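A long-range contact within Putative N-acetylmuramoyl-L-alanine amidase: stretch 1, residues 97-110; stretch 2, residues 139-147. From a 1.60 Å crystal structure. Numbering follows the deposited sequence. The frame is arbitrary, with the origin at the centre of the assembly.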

# COMPACT_ATOMS: atom_id res chain seq x y z
N LYS A 97 -14.48 2.26 27.61
CA LYS A 97 -14.89 3.50 26.94
C LYS A 97 -14.96 3.34 25.40
O LYS A 97 -15.83 3.88 24.73
CB LYS A 97 -13.89 4.64 27.28
CG LYS A 97 -14.18 5.94 26.55
CD LYS A 97 -13.27 7.09 26.94
CE LYS A 97 -13.43 8.24 25.94
NZ LYS A 97 -12.64 9.46 26.21
N ASN A 98 -13.98 2.62 24.87
CA ASN A 98 -13.81 2.43 23.44
C ASN A 98 -14.50 1.16 22.87
O ASN A 98 -14.26 0.79 21.73
CB ASN A 98 -12.30 2.35 23.17
CG ASN A 98 -11.63 3.71 23.32
OD1 ASN A 98 -10.63 3.86 24.02
ND2 ASN A 98 -12.12 4.67 22.61
N LYS A 99 -15.35 0.49 23.65
CA LYS A 99 -15.99 -0.75 23.15
C LYS A 99 -16.76 -0.52 21.84
O LYS A 99 -16.59 -1.28 20.88
CB LYS A 99 -16.90 -1.34 24.23
CG LYS A 99 -17.73 -2.52 23.76
CD LYS A 99 -18.81 -2.84 24.81
CE LYS A 99 -18.27 -3.54 25.95
NZ LYS A 99 -19.48 -4.08 26.68
N ARG A 100 -17.57 0.51 21.78
CA ARG A 100 -18.32 0.80 20.58
C ARG A 100 -17.37 1.02 19.42
O ARG A 100 -17.59 0.45 18.37
CB ARG A 100 -19.22 2.00 20.81
CG ARG A 100 -19.83 2.61 19.59
CD ARG A 100 -20.65 1.71 18.78
NE ARG A 100 -21.25 2.48 17.69
CZ ARG A 100 -22.04 1.96 16.76
NH1 ARG A 100 -22.32 0.65 16.76
NH2 ARG A 100 -22.54 2.74 15.81
N TRP A 101 -16.31 1.81 19.60
CA TRP A 101 -15.38 2.02 18.50
C TRP A 101 -14.75 0.71 18.04
O TRP A 101 -14.63 0.48 16.84
CB TRP A 101 -14.27 2.98 18.88
CG TRP A 101 -14.56 4.37 18.61
CD1 TRP A 101 -14.69 5.35 19.52
CD2 TRP A 101 -14.73 4.98 17.32
NE1 TRP A 101 -14.92 6.55 18.89
CE2 TRP A 101 -14.94 6.35 17.53
CE3 TRP A 101 -14.67 4.50 16.00
CZ2 TRP A 101 -15.16 7.25 16.48
CZ3 TRP A 101 -14.88 5.41 14.94
CH2 TRP A 101 -15.11 6.76 15.20
N CYS A 102 -14.35 -0.13 18.99
CA CYS A 102 -13.77 -1.47 18.66
C CYS A 102 -14.74 -2.29 17.82
O CYS A 102 -14.31 -3.01 16.89
CB CYS A 102 -13.41 -2.22 19.95
SG CYS A 102 -12.00 -1.50 20.80
N GLN A 103 -16.02 -2.19 18.16
CA GLN A 103 -17.07 -2.96 17.49
C GLN A 103 -17.34 -2.40 16.08
O GLN A 103 -17.52 -3.17 15.12
CB GLN A 103 -18.33 -3.02 18.34
CG GLN A 103 -18.13 -3.89 19.57
CD GLN A 103 -19.24 -3.86 20.57
OE1 GLN A 103 -20.04 -2.89 20.64
NE2 GLN A 103 -19.29 -4.91 21.39
N VAL A 104 -17.32 -1.08 15.94
CA VAL A 104 -17.47 -0.42 14.62
C VAL A 104 -16.33 -0.87 13.69
O VAL A 104 -16.58 -1.27 12.55
CB VAL A 104 -17.44 1.12 14.76
CG1 VAL A 104 -17.31 1.81 13.41
CG2 VAL A 104 -18.68 1.61 15.50
N LEU A 105 -15.10 -0.84 14.20
CA LEU A 105 -13.92 -1.24 13.40
C LEU A 105 -14.01 -2.71 13.03
O LEU A 105 -13.78 -3.09 11.90
CB LEU A 105 -12.62 -1.01 14.17
CG LEU A 105 -12.34 0.49 14.47
CD1 LEU A 105 -11.25 0.59 15.53
CD2 LEU A 105 -11.95 1.24 13.18
N GLY A 106 -14.31 -3.55 14.02
CA GLY A 106 -14.33 -5.00 13.80
C GLY A 106 -15.39 -5.41 12.77
O GLY A 106 -15.13 -6.21 11.86
N LYS A 107 -16.57 -4.83 12.89
CA LYS A 107 -17.66 -5.18 12.01
C LYS A 107 -17.36 -4.78 10.58
O LYS A 107 -17.71 -5.49 9.63
CB LYS A 107 -18.93 -4.52 12.51
CG LYS A 107 -19.42 -5.14 13.80
CD LYS A 107 -20.51 -4.32 14.44
CE LYS A 107 -21.18 -5.09 15.59
NZ LYS A 107 -22.12 -4.24 16.32
N ALA A 108 -16.72 -3.62 10.41
CA ALA A 108 -16.34 -3.15 9.10
C ALA A 108 -15.47 -4.18 8.40
O ALA A 108 -15.65 -4.47 7.21
CB ALA A 108 -15.58 -1.83 9.22
N VAL A 109 -14.50 -4.74 9.13
CA VAL A 109 -13.59 -5.73 8.57
C VAL A 109 -14.28 -7.10 8.34
O VAL A 109 -14.09 -7.75 7.30
CB VAL A 109 -12.35 -5.91 9.47
CG1 VAL A 109 -11.48 -7.12 9.00
CG2 VAL A 109 -11.53 -4.59 9.50
N ALA A 110 -15.12 -7.52 9.30
CA ALA A 110 -15.87 -8.76 9.17
C ALA A 110 -16.77 -8.78 7.93
O ALA A 110 -16.85 -9.80 7.25
CB ALA A 110 -16.72 -9.01 10.47
N ALA A 139 -3.98 3.27 28.00
CA ALA A 139 -4.04 4.73 27.93
C ALA A 139 -5.26 5.26 27.19
O ALA A 139 -5.42 6.47 27.09
CB ALA A 139 -2.77 5.26 27.29
N GLY A 140 -6.10 4.36 26.66
CA GLY A 140 -7.29 4.74 25.93
C GLY A 140 -7.17 4.74 24.41
O GLY A 140 -8.04 5.22 23.69
N GLY A 141 -6.07 4.19 23.91
CA GLY A 141 -5.96 3.89 22.49
C GLY A 141 -6.56 2.51 22.22
O GLY A 141 -6.82 1.74 23.16
N ILE A 142 -6.69 2.19 20.95
CA ILE A 142 -7.24 0.88 20.50
C ILE A 142 -6.14 0.13 19.77
O ILE A 142 -5.59 0.65 18.79
CB ILE A 142 -8.40 1.13 19.53
CG1 ILE A 142 -9.53 1.93 20.21
CG2 ILE A 142 -8.96 -0.21 18.94
CD1 ILE A 142 -10.59 2.39 19.24
N VAL A 143 -5.78 -1.04 20.27
CA VAL A 143 -4.84 -1.93 19.58
C VAL A 143 -5.69 -2.83 18.71
O VAL A 143 -6.35 -3.74 19.21
CB VAL A 143 -3.98 -2.73 20.59
CG1 VAL A 143 -3.14 -3.83 19.88
CG2 VAL A 143 -3.12 -1.78 21.38
N PHE A 144 -5.67 -2.56 17.40
CA PHE A 144 -6.53 -3.28 16.45
C PHE A 144 -5.76 -4.37 15.74
O PHE A 144 -4.76 -4.07 15.08
CB PHE A 144 -7.14 -2.27 15.44
CG PHE A 144 -8.23 -2.82 14.55
CD1 PHE A 144 -9.07 -3.82 14.97
CD2 PHE A 144 -8.44 -2.28 13.29
CE1 PHE A 144 -10.10 -4.29 14.15
CE2 PHE A 144 -9.44 -2.74 12.50
CZ PHE A 144 -10.27 -3.74 12.90
N GLU A 145 -6.25 -5.60 15.87
CA GLU A 145 -5.67 -6.78 15.25
C GLU A 145 -6.70 -7.44 14.36
O GLU A 145 -7.37 -8.39 14.74
CB GLU A 145 -5.18 -7.74 16.32
CG GLU A 145 -4.14 -7.12 17.22
CD GLU A 145 -3.57 -8.11 18.18
OE1 GLU A 145 -2.69 -8.90 17.79
OE2 GLU A 145 -4.01 -8.12 19.33
N PRO A 146 -6.82 -6.94 13.14
CA PRO A 146 -7.85 -7.50 12.26
C PRO A 146 -7.68 -8.97 11.86
O PRO A 146 -8.68 -9.60 11.54
CB PRO A 146 -7.79 -6.61 11.02
CG PRO A 146 -6.92 -5.52 11.31
CD PRO A 146 -6.12 -5.79 12.55
N PHE A 147 -6.46 -9.50 11.87
CA PHE A 147 -6.26 -10.90 11.48
C PHE A 147 -4.94 -11.43 12.05
O PHE A 147 -4.12 -10.66 12.50
CB PHE A 147 -6.30 -11.08 9.94
CG PHE A 147 -5.15 -10.44 9.23
CD1 PHE A 147 -4.02 -11.15 8.89
CD2 PHE A 147 -5.16 -9.09 8.95
CE1 PHE A 147 -2.94 -10.53 8.26
CE2 PHE A 147 -4.12 -8.47 8.30
CZ PHE A 147 -2.99 -9.19 7.98

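The helix that begins at Lys99 and continues beyond stretch 1 packs along the strand around Ile142 to Phe144. The two run nearly parallel, 22° apart, and their axes approach to 9.9 Å. Together the stretches bury 410 Å² of surface. The contact is mainly apolar, and no clear hydrogen bond crosses it.

Lys97 precedes the helix and makes no contact with stretch 2. Its extended side chain, all t, is exposed and touches a crystal neighbour.

Asn98 stands at the N-cap position, but its side chain makes no capping bond. CA-to-CB points toward stretch 2, and the residue is buried. Its CB lies 4.1 Å from CG1 of Ile142. The side-chain amide reaches the turn at Gly140, although its orientation in the model is probably reversed, so the details of that polar contact remain open. Gly140 ends the preceding helix in a Schellman motif. Its phi is positive, and a CB there would be jammed against the carbonyl O of the residue before, so glycine fits the turn.

Lys99 points away from the strand, and Arg100 is out of reach. The side chains of both are hydrogen-bonded elsewhere in the structure.

Trp101 touches the strand near the base of its side chain. Its CB is 3.7 Å from CD1 of Ile142, while the end of the side chain leads away. The indole therefore adds little to this contact, and the residue stays partly exposed.

Cys102 is buried, and its CA-to-CB bond points sideways. Its SG meets CG2 of Ile142 at 3.8 Å, so the buried sulfur packs against an apolar methyl. CA of Cys102 and CA of Ile142 are 7.2 Å apart.

Gln103 and Val104 lie out of reach of stretch 2.

Leu105 points toward the strand and serves two partners. Its CD1 lies 4.2 Å from CD1 of Ile142. Its CB lies 3.8 Å from CZ of Phe144 and sits over one face of that ring, 4.1 Å from the centroid, in a CH-pi contact. Ile142 has the largest area covered by the other stretch, 93 Å². Its branched side chain spreads among Asn98, Trp101, Cys102 and Leu105.

Gly106 has no side chain, and its N lies 4.2 Å from CZ of Phe144. A CB here would be crowded by the carbonyl O of Cys102.

Lys107 and Ala108 make no contact with the strand.

Val109 points toward stretch 2 and closes the contact. Its CG2 lies 3.7 Å from CZ of Phe144, at the ring edge. Its CG1 lies 4.2 Å from CB of Pro146. The two methyls thus bridge the ring and the proline. Phe144, with chi1 t, extends its flat ring to the helix, so that Leu105 meets a face and Val109 an edge.

Ala110 is out of reach. On the strand, Ile142 and Phe144 point toward the helix, while Val143 between them points away, as expected for alternating strand residues.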